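Local coordinates for macrolide 2'-phosphotransferase MphH (Brachybacterium faecium, PDB 5UXD), which binds azithromycin and, as its family name indicates, probably transfers phosphate from a nucleotide to the 2'-hydroxyl of macrolide antibiotics, at residues T119-S124 with M230-S235; G126-Q131 with E209-V214; A239-A244 with P257-H262. All blocks are in the same frame, centred on the assembly; numbering follows the deposited sequence. Where two conformers were deposited one is given.

Contact 1: residues T119-S124 with M230-S235; sequences TVYARS and MFHQVS. With ZIT (azithromycin), chain C.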
loop_
_atom_site.group_PDB
_atom_site.type_symbol
_atom_site.label_atom_id
_atom_site.label_comp_id
_atom_site.label_asym_id
_atom_site.label_seq_id
_atom_site.Cartn_x
_atom_site.Cartn_y
_atom_site.Cartn_z
ATOM N N THR A 119 -12.556 14.956 10.233
ATOM C CA THR A 119 -13.404 13.884 10.762
ATOM C C THR A 119 -14.062 13.078 9.648
ATOM O O THR A 119 -14.348 11.888 9.833
ATOM C CB THR A 119 -14.488 14.451 11.667
ATOM O OG1 THR A 119 -15.126 15.543 10.998
ATOM C CG2 THR A 119 -13.897 14.938 12.983
ATOM N N VAL A 120 -14.324 13.702 8.500
ATOM C CA VAL A 120 -14.938 12.975 7.387
ATOM C C VAL A 120 -14.008 11.873 6.895
ATOM O O VAL A 120 -14.424 10.720 6.728
ATOM C CB VAL A 120 -15.327 13.943 6.257
ATOM C CG1 VAL A 120 -15.735 13.171 5.017
ATOM C CG2 VAL A 120 -16.477 14.836 6.707
ATOM N N TYR A 121 -12.729 12.204 6.672
ATOM C CA TYR A 121 -11.765 11.193 6.235
ATOM C C TYR A 121 -11.568 10.118 7.297
ATOM O O TYR A 121 -11.450 8.927 6.976
ATOM C CB TYR A 121 -10.420 11.843 5.896
ATOM C CG TYR A 121 -9.426 10.868 5.296
ATOM C CD1 TYR A 121 -9.423 10.614 3.931
ATOM C CD2 TYR A 121 -8.499 10.193 6.099
ATOM C CE1 TYR A 121 -8.528 9.727 3.368
ATOM C CE2 TYR A 121 -7.602 9.295 5.545
ATOM C CZ TYR A 121 -7.622 9.075 4.172
ATOM O OH TYR A 121 -6.736 8.194 3.597
ATOM N N ALA A 122 -11.484 10.525 8.563
ATOM C CA ALA A 122 -11.329 9.564 9.654
ATOM C C ALA A 122 -12.463 8.544 9.648
ATOM O O ALA A 122 -12.218 7.332 9.736
ATOM C CB ALA A 122 -11.264 10.297 11.002
ATOM N N ARG A 123 -13.716 9.009 9.525
ATOM C CA ARG A 123 -14.819 8.044 9.510
ATOM C C ARG A 123 -14.825 7.203 8.241
ATOM O O ARG A 123 -15.141 6.006 8.288
ATOM C CB ARG A 123 -16.174 8.744 9.676
ATOM C CG ARG A 123 -16.345 9.389 11.024
ATOM C CD ARG A 123 -17.694 10.053 11.178
ATOM N NE ARG A 123 -17.590 11.488 10.953
ATOM C CZ ARG A 123 -18.100 12.117 9.901
ATOM N NH1 ARG A 123 -18.780 11.442 8.978
ATOM N NH2 ARG A 123 -17.957 13.427 9.786
ATOM N N SER A 124 -14.477 7.794 7.095
ATOM C CA SER A 124 -14.414 7.025 5.859
ATOM C C SER A 124 -13.346 5.943 5.944
ATOM O O SER A 124 -13.586 4.786 5.576
ATOM C CB SER A 124 -14.151 7.969 4.683
ATOM O OG SER A 124 -13.987 7.249 3.480
ATOM N N MET A 230 -2.223 2.389 11.111
ATOM C CA MET A 230 -0.998 3.153 11.564
ATOM C C MET A 230 -0.594 4.510 10.899
ATOM O O MET A 230 -0.205 5.562 11.518
ATOM C CB MET A 230 0.214 2.235 11.510
ATOM C CG MET A 230 0.615 1.862 10.110
ATOM S SD MET A 230 2.067 0.811 10.137
ATOM C CE MET A 230 3.124 1.752 11.212
ATOM N N PHE A 231 -0.864 4.589 9.593
ATOM C CA PHE A 231 -0.506 5.849 8.945
ATOM C C PHE A 231 -1.430 6.978 9.391
ATOM O O PHE A 231 -0.983 8.119 9.578
ATOM C CB PHE A 231 -0.495 5.681 7.413
ATOM C CG PHE A 231 0.481 4.613 6.935
ATOM C CD1 PHE A 231 1.845 4.827 6.994
ATOM C CD2 PHE A 231 0.025 3.371 6.493
ATOM C CE1 PHE A 231 2.743 3.838 6.589
ATOM C CE2 PHE A 231 0.920 2.381 6.087
ATOM C CZ PHE A 231 2.276 2.620 6.138
ATOM N N HIS A 232 -2.715 6.675 9.593
ATOM C CA HIS A 232 -3.625 7.648 10.188
ATOM C C HIS A 232 -3.219 7.978 11.624
ATOM O O HIS A 232 -3.244 9.145 12.031
ATOM C CB HIS A 232 -5.057 7.114 10.135
ATOM C CG HIS A 232 -6.110 8.157 10.363
ATOM N ND1 HIS A 232 -6.859 8.214 11.516
ATOM C CD2 HIS A 232 -6.526 9.192 9.595
ATOM C CE1 HIS A 232 -7.700 9.230 11.448
ATOM N NE2 HIS A 232 -7.516 9.848 10.294
ATOM N N GLN A 233 -2.825 6.964 12.400
ATOM C CA GLN A 233 -2.491 7.201 13.796
ATOM C C GLN A 233 -1.309 8.149 13.936
ATOM O O GLN A 233 -1.302 9.008 14.831
ATOM C CB GLN A 233 -2.205 5.882 14.518
ATOM C CG GLN A 233 -2.225 6.011 16.050
ATOM C CD GLN A 233 -0.876 6.468 16.620
ATOM O OE1 GLN A 233 0.175 6.127 16.082
ATOM N NE2 GLN A 233 -0.906 7.228 17.711
ATOM N N VAL A 234 -0.304 8.021 13.065
ATOM C CA VAL A 234 0.876 8.862 13.235
ATOM C C VAL A 234 0.667 10.277 12.694
ATOM O O VAL A 234 1.407 11.193 13.086
ATOM C CB VAL A 234 2.114 8.191 12.610
ATOM C CG1 VAL A 234 2.462 6.888 13.351
ATOM C CG2 VAL A 234 1.887 7.929 11.144
ATOM N N SER A 235 -0.338 10.511 11.835
ATOM C CA SER A 235 -0.495 11.813 11.194
ATOM C C SER A 235 -1.671 12.633 11.707
ATOM O O SER A 235 -1.641 13.865 11.588
ATOM C CB SER A 235 -0.636 11.653 9.666
ATOM O OG SER A 235 -1.864 11.039 9.294
HETATM C C1 ZIT C . 6.122 6.241 4.013
HETATM C C2 ZIT C . 6.129 4.827 3.340
HETATM C C3 ZIT C . 7.584 4.450 3.206
HETATM C C4 ZIT C . 7.972 4.850 1.759
HETATM C C5 ZIT C . 9.433 4.499 1.430
HETATM C C6 ZIT C . 10.223 5.777 1.345
HETATM C C7 ZIT C . 10.048 6.445 -0.038
HETATM C C8 ZIT C . 10.886 7.765 -0.089
HETATM C C9 ZIT C . 9.962 9.013 -0.019
HETATM N N10 ZIT C . 9.570 9.318 1.456
HETATM C C11 ZIT C . 8.269 9.944 1.605
HETATM C C12 ZIT C . 7.583 9.392 2.865
HETATM C C13 ZIT C . 6.081 9.664 2.991
HETATM C C14 ZIT C . 5.476 8.642 3.954
HETATM C C15 ZIT C . 4.080 9.083 4.349
HETATM C C16 ZIT C . 3.360 7.949 5.144
HETATM C C17 ZIT C . 5.253 3.883 4.105
HETATM C C18 ZIT C . 6.997 4.211 0.803
HETATM C C19 ZIT C . 11.702 5.465 1.607
HETATM C C20 ZIT C . 11.681 7.790 -1.305
HETATM C C21 ZIT C . 10.652 10.071 2.109
HETATM C C22 ZIT C . 8.388 11.454 1.666
HETATM C C23 ZIT C . 5.356 9.551 1.641
HETATM O O1 ZIT C . 6.732 6.424 5.051
HETATM O O6 ZIT C . 9.781 6.697 2.333
HETATM O O12 ZIT C . 8.208 9.884 4.027
HETATM O O13 ZIT C . 5.887 10.989 3.527
HETATM O O14 ZIT C . 5.369 7.354 3.320
HETATM C C1A ZIT C . 9.851 2.441 0.272
HETATM C C2A ZIT C . 9.674 1.738 -1.058
HETATM C C3A ZIT C . 9.876 0.277 -0.876
HETATM C C4A ZIT C . 11.191 0.005 -0.267
HETATM C C5A ZIT C . 11.510 0.875 0.955
HETATM C C6A ZIT C . 12.927 0.778 1.347
HETATM C C7A ZIT C . 10.788 -0.024 -3.101
HETATM C C8A ZIT C . 9.734 -1.872 -2.048
HETATM O O1A ZIT C . 9.516 3.802 0.189
HETATM O O2A ZIT C . 8.377 1.986 -1.607
HETATM N N3A ZIT C . 9.735 -0.410 -2.200
HETATM O O5A ZIT C . 11.236 2.302 0.737
HETATM C C1B ZIT C . 8.266 2.834 4.856
HETATM C C2B ZIT C . 7.798 1.471 5.301
HETATM C C3B ZIT C . 8.638 0.362 4.779
HETATM C C4B ZIT C . 10.071 0.606 5.073
HETATM C C5B ZIT C . 10.507 1.927 4.503
HETATM C C6B ZIT C . 11.968 2.089 4.801
HETATM C C7B ZIT C . 8.161 -0.985 5.449
HETATM C C8B ZIT C . 7.461 -0.487 2.837
HETATM O O1B ZIT C . 7.875 3.059 3.508
HETATM O O3B ZIT C . 8.519 0.293 3.343
HETATM O O4B ZIT C . 10.870 -0.388 4.395
HETATM O O5B ZIT C . 9.733 3.068 5.028
#
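Tyr121 and Ala122, in the first turn of helix 119-133, share a single partner in the short helix 230-235, the imidazole of His232. Tyr121 comes first: with CG anti to the backbone N (chi1 -174°), its ring runs out toward the other helix and passes His232, the two side chains running antiparallel alongside each other. The meeting is edge-on to the phenol, where His232 CD2 lies near the plane of the ring, 4.1 Å from Tyr121 CD2. Ala122 follows with a closer touch: its CB is 3.7 Å from His232 CE1 and 3.8 Å from His232 NE2, approaching the imidazole obliquely. The imidazole thus gives CD2 to the tyrosine and CE1 and NE2 to the alanine methyl. One residue before His232, Phe231 belongs to the azithromycin pocket, with Phe231 CE1 3.5 Å from C17 of the drug, and its ring also meets that of Tyr200, another pocket residue. The link between the helices is therefore van der Waals packing of buried groups, without directional bonds between the segments. It implies a contact that depends on shape and close approach, made one residue away from a side chain that touches the antibiotic.

Contact 2: residues G126-Q131 with E209-V214; sequences GSVVAQ and ERITAV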
loop_
_atom_site.group_PDB
_atom_site.type_symbol
_atom_site.label_atom_id
_atom_site.label_comp_id
_atom_site.label_asym_id
_atom_site.label_seq_id
_atom_site.Cartn_x
_atom_site.Cartn_y
_atom_site.Cartn_z
ATOM N N GLY A 126 -11.998 4.489 8.682
ATOM C CA GLY A 126 -12.379 3.421 9.601
ATOM C C GLY A 126 -13.421 2.492 9.005
ATOM O O GLY A 126 -13.399 1.282 9.249
ATOM N N SER A 127 -14.344 3.045 8.208
ATOM C CA SER A 127 -15.366 2.225 7.566
ATOM C C SER A 127 -14.762 1.318 6.499
ATOM O O SER A 127 -15.098 0.126 6.423
ATOM C CB SER A 127 -16.452 3.117 6.956
ATOM O OG SER A 127 -17.216 3.763 7.963
ATOM N N VAL A 128 -13.879 1.860 5.659
ATOM C CA VAL A 128 -13.285 1.017 4.620
ATOM C C VAL A 128 -12.438 -0.079 5.248
ATOM O O VAL A 128 -12.509 -1.251 4.847
ATOM C CB VAL A 128 -12.468 1.875 3.628
ATOM C CG1 VAL A 128 -11.587 0.996 2.738
ATOM C CG2 VAL A 128 -13.399 2.718 2.778
ATOM N N VAL A 129 -11.681 0.245 6.300
ATOM C CA VAL A 129 -10.767 -0.740 6.866
ATOM C C VAL A 129 -11.559 -1.860 7.539
ATOM O O VAL A 129 -11.198 -3.040 7.436
ATOM C CB VAL A 129 -9.766 -0.051 7.816
ATOM C CG1 VAL A 129 -8.873 -1.066 8.507
ATOM C CG2 VAL A 129 -8.909 0.951 7.029
ATOM N N ALA A 130 -12.683 -1.521 8.177
ATOM C CA ALA A 130 -13.513 -2.566 8.779
ATOM C C ALA A 130 -14.071 -3.509 7.717
ATOM O O ALA A 130 -14.139 -4.729 7.931
ATOM C CB ALA A 130 -14.647 -1.945 9.596
ATOM N N GLN A 131 -14.476 -2.963 6.561
ATOM C CA GLN A 131 -14.967 -3.804 5.471
ATOM C C GLN A 131 -13.857 -4.688 4.923
ATOM O O GLN A 131 -14.072 -5.880 4.668
ATOM C CB GLN A 131 -15.558 -2.944 4.345
ATOM C CG GLN A 131 -17.070 -3.039 4.219
ATOM C CD GLN A 131 -17.577 -2.768 2.802
ATOM O OE1 GLN A 131 -17.001 -1.972 2.063
ATOM N NE2 GLN A 131 -18.666 -3.433 2.427
ATOM N N GLU A 209 -13.672 14.498 0.624
ATOM C CA GLU A 209 -12.901 14.013 1.768
ATOM C C GLU A 209 -13.261 12.587 2.174
ATOM O O GLU A 209 -12.836 12.121 3.243
ATOM C CB GLU A 209 -13.017 14.957 2.977
ATOM C CG GLU A 209 -12.989 16.439 2.602
ATOM C CD GLU A 209 -12.595 17.352 3.755
ATOM O OE1 GLU A 209 -12.189 18.502 3.480
ATOM O OE2 GLU A 209 -12.685 16.929 4.932
ATOM N N ARG A 210 -14.008 11.867 1.343
ATOM C CA ARG A 210 -14.323 10.467 1.583
ATOM C C ARG A 210 -13.551 9.601 0.602
ATOM O O ARG A 210 -13.341 9.991 -0.552
ATOM C CB ARG A 210 -15.826 10.197 1.440
ATOM C CG ARG A 210 -16.662 10.900 2.492
ATOM C CD ARG A 210 -18.124 10.499 2.455
ATOM N NE ARG A 210 -18.880 11.271 3.435
ATOM C CZ ARG A 210 -19.390 12.476 3.196
ATOM N NH1 ARG A 210 -19.236 13.042 2.004
ATOM N NH2 ARG A 210 -20.055 13.117 4.149
ATOM N N ILE A 211 -13.132 8.430 1.068
ATOM C CA ILE A 211 -12.448 7.477 0.204
ATOM C C ILE A 211 -13.460 6.866 -0.751
ATOM O O ILE A 211 -14.511 6.364 -0.331
ATOM C CB ILE A 211 -11.758 6.391 1.039
ATOM C CG1 ILE A 211 -10.673 6.997 1.925
ATOM C CG2 ILE A 211 -11.174 5.303 0.140
ATOM C CD1 ILE A 211 -10.094 5.989 2.920
ATOM N N THR A 212 -13.154 6.920 -2.042
ATOM C CA THR A 212 -13.990 6.291 -3.048
ATOM C C THR A 212 -13.289 5.167 -3.792
ATOM O O THR A 212 -13.955 4.434 -4.532
ATOM C CB THR A 212 -14.484 7.323 -4.068
ATOM O OG1 THR A 212 -13.362 7.962 -4.693
ATOM C CG2 THR A 212 -15.347 8.379 -3.378
ATOM N N ALA A 213 -11.981 5.006 -3.620
ATOM C CA ALA A 213 -11.261 3.886 -4.212
ATOM C C ALA A 213 -9.954 3.702 -3.465
ATOM O O ALA A 213 -9.392 4.662 -2.932
ATOM C CB ALA A 213 -10.991 4.111 -5.706
ATOM N N VAL A 214 -9.465 2.463 -3.455
ATOM C CA VAL A 214 -8.180 2.131 -2.860
ATOM C C VAL A 214 -7.350 1.392 -3.903
ATOM O O VAL A 214 -7.845 0.470 -4.569
ATOM C CB VAL A 214 -8.347 1.305 -1.569
ATOM C CG1 VAL A 214 -6.991 0.914 -0.993
ATOM C CG2 VAL A 214 -9.140 2.118 -0.541
#
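Strand 210-214, at the border of a four-stranded antiparallel sheet, carries a classic beta bulge, and its Ile211 and Val214 both meet Val128 of helix 119-133. The bulge consists of Thr212 and Ala213, which together face Leu205 on the neighbouring strand 204-207 and turn their side chains away from the helix. The extra residue explains the spacing on the near side: in a regular strand residues three apart would point to opposite faces, yet here Ile211 and Val214 both point at the helix. Val128 divides its two methyls between them. Its CG2 branch lies 4.3 Å from Ile211 CG2, while its CG1 branch lies 4.2 Å from Val214 CG2, so the fork of the valine spans the bulge. Beside this packing, Ser124 OG, one turn earlier on the helix, hydrogen-bonds Ile211 N. Val214 also borders the metal-binding part of the enzyme: its side chain is about 5 Å from that of His203 and about 7 Å from that of Asp216, both magnesium ligands when the metal is bound. The contact consists of buried branched aliphatic groups alone, and implies shape-dependent, nondirectional packing between the helix and the bulged strand, close to the magnesium site.

Contact 3: residues A239-A244 with P257-H262; sequences AIFEVA and PGLARH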
loop_
_atom_site.group_PDB
_atom_site.type_symbol
_atom_site.label_atom_id
_atom_site.label_comp_id
_atom_site.label_asym_id
_atom_site.label_seq_id
_atom_site.Cartn_x
_atom_site.Cartn_y
_atom_site.Cartn_z
ATOM N N ALA A 239 -7.607 12.773 18.889
ATOM C CA ALA A 239 -9.065 12.675 18.899
ATOM C C ALA A 239 -9.623 12.311 17.533
ATOM O O ALA A 239 -10.734 11.776 17.452
ATOM C CB ALA A 239 -9.701 13.981 19.379
ATOM N N ILE A 240 -8.877 12.596 16.467
ATOM C CA ILE A 240 -9.314 12.234 15.126
ATOM C C ILE A 240 -9.027 10.761 14.856
ATOM O O ILE A 240 -9.840 10.061 14.244
ATOM C CB ILE A 240 -8.638 13.157 14.095
ATOM C CG1 ILE A 240 -9.015 14.615 14.350
ATOM C CG2 ILE A 240 -9.008 12.741 12.675
ATOM C CD1 ILE A 240 -10.492 14.904 14.177
ATOM N N PHE A 241 -7.886 10.252 15.333
ATOM C CA PHE A 241 -7.680 8.804 15.278
ATOM C C PHE A 241 -8.784 8.067 16.033
ATOM O O PHE A 241 -9.234 6.996 15.604
ATOM C CB PHE A 241 -6.304 8.418 15.831
ATOM C CG PHE A 241 -5.987 6.932 15.678
ATOM C CD1 PHE A 241 -5.862 6.380 14.424
ATOM C CD2 PHE A 241 -5.831 6.102 16.798
ATOM C CE1 PHE A 241 -5.580 5.030 14.255
ATOM C CE2 PHE A 241 -5.539 4.727 16.646
ATOM C CZ PHE A 241 -5.419 4.200 15.369
ATOM N N GLU A 242 -9.257 8.636 17.151
ATOM C CA GLU A 242 -10.327 7.976 17.893
ATOM C C GLU A 242 -11.628 7.931 17.088
ATOM O O GLU A 242 -12.381 6.957 17.188
ATOM C CB GLU A 242 -10.532 8.664 19.249
ATOM C CG GLU A 242 -11.715 8.133 20.066
ATOM C CD GLU A 242 -11.721 6.611 20.200
ATOM O OE1 GLU A 242 -12.800 6.001 20.022
ATOM O OE2 GLU A 242 -10.652 6.026 20.484
ATOM N N VAL A 243 -11.915 8.972 16.293
ATOM C CA VAL A 243 -13.072 8.935 15.392
ATOM C C VAL A 243 -12.930 7.787 14.390
ATOM O O VAL A 243 -13.903 7.084 14.074
ATOM C CB VAL A 243 -13.230 10.291 14.670
ATOM C CG1 VAL A 243 -14.154 10.170 13.455
ATOM C CG2 VAL A 243 -13.758 11.374 15.621
ATOM N N ALA A 244 -11.715 7.579 13.869
ATOM C CA ALA A 244 -11.450 6.457 12.970
ATOM C C ALA A 244 -11.657 5.119 13.665
ATOM O O ALA A 244 -12.237 4.196 13.084
ATOM C CB ALA A 244 -10.022 6.549 12.430
ATOM N N PRO A 257 -6.737 -2.185 23.371
ATOM C CA PRO A 257 -6.362 -0.931 24.061
ATOM C C PRO A 257 -5.018 -0.342 23.660
ATOM O O PRO A 257 -4.905 0.878 23.539
ATOM C CB PRO A 257 -6.365 -1.342 25.539
ATOM C CG PRO A 257 -7.426 -2.416 25.607
ATOM C CD PRO A 257 -7.330 -3.166 24.290
ATOM N N GLY A 258 -3.993 -1.155 23.468
ATOM C CA GLY A 258 -2.711 -0.577 23.115
ATOM C C GLY A 258 -2.467 -0.406 21.625
ATOM O O GLY A 258 -1.311 -0.276 21.209
ATOM N N LEU A 259 -3.538 -0.374 20.817
ATOM C CA LEU A 259 -3.349 -0.319 19.367
ATOM C C LEU A 259 -2.681 0.982 18.936
ATOM O O LEU A 259 -1.795 0.959 18.073
ATOM C CB LEU A 259 -4.683 -0.504 18.638
ATOM C CG LEU A 259 -4.703 -0.628 17.102
ATOM C CD1 LEU A 259 -5.842 -1.540 16.649
ATOM C CD2 LEU A 259 -4.817 0.726 16.441
ATOM N N ALA A 260 -3.080 2.120 19.506
ATOM C CA ALA A 260 -2.472 3.375 19.072
ATOM C C ALA A 260 -0.994 3.399 19.440
ATOM O O ALA A 260 -0.153 3.821 18.631
ATOM C CB ALA A 260 -3.219 4.577 19.661
ATOM N N ARG A 261 -0.664 2.901 20.636
ATOM C CA ARG A 261 0.731 2.791 21.054
ATOM C C ARG A 261 1.523 1.955 20.059
ATOM O O ARG A 261 2.580 2.377 19.574
ATOM C CB ARG A 261 0.788 2.187 22.463
ATOM C CG ARG A 261 2.172 1.785 22.975
ATOM C CD ARG A 261 2.055 0.886 24.224
ATOM N NE ARG A 261 1.200 1.484 25.249
ATOM C CZ ARG A 261 0.457 0.797 26.116
ATOM N NH1 ARG A 261 0.452 -0.532 26.102
ATOM N NH2 ARG A 261 -0.287 1.445 27.000
ATOM N N HIS A 262 1.014 0.757 19.755
ATOM C CA HIS A 262 1.591 -0.149 18.765
ATOM C C HIS A 262 1.854 0.550 17.425
ATOM O O HIS A 262 2.928 0.388 16.831
ATOM C CB HIS A 262 0.621 -1.331 18.586
ATOM C CG HIS A 262 1.097 -2.404 17.653
ATOM N ND1 HIS A 262 2.310 -3.042 17.798
ATOM C CD2 HIS A 262 0.494 -2.984 16.588
ATOM C CE1 HIS A 262 2.441 -3.955 16.849
ATOM N NE2 HIS A 262 1.354 -3.939 16.098
#
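Phe241 reaches from helix 238-250 to the first turn of helix 259-268, where Leu259 and Ala260 receive the outer end of its ring. Its CG stands anti to the backbone N (chi1 -175°), which carries the phenyl away from its own helix and toward the other. The side chains of Phe241 and Leu259 run nearly perpendicular to each other. Leu259 comes in at the edge of the ring: its CD2 methyl lies in the ring plane, 3.7 Å from Phe241 CZ and 4.1 Å from Phe241 CE2. Leu259 was deposited in two conformers, so this touch describes one of them and is the less certain half of the contact. The other half is set by the short side chain of Ala260, whose CB is 3.8 Å from Phe241 CE2 and 4.2 Å from Phe241 CD2 and approaches obliquely. CE2 is thus shared by the two partners, with the leucine lying beyond it toward CZ and the alanine toward CD2. All of this is apolar packing, and the two receiving residues are the first two after Gly258, the N-cap of helix 259-268. Later in that turn, His262 hydrogen-bonds Asp224 through NE2 and sets its ring edge-to-face with Trp188. Phe241 also packs on His232 and Gln233 of helix 230-235 and on Leu229, while Ile240 and Val243 of the same helix as Phe241 lean on helix 119-133. Helix 238-250 thus packs against helices 119-133 and 230-235 and the start of helix 259-268, with Phe241 touching the last two.

In the fold
From the N terminus, the first element to take part is helix 119-133, whose start supplies contact 1 and whose later turns supply contact 2. The chain returns to it first with strand 210-214, closing contact 2, and then with helix 230-235, closing contact 1, so contact 2 is nested inside the larger loop. Contact 3 comes afterwards in series, closing a short loop between helices 238-250 and 259-268. The contacts adjoin: Val120 packs on Arg210 between contacts 1 and 2, and Arg123 on Val243 between contacts 1 and 3. Contacts 2 and 3 do not touch, their centres about 17 Å apart. Helix 119-133 thereby joins the four-stranded sheet to the C-terminal helices.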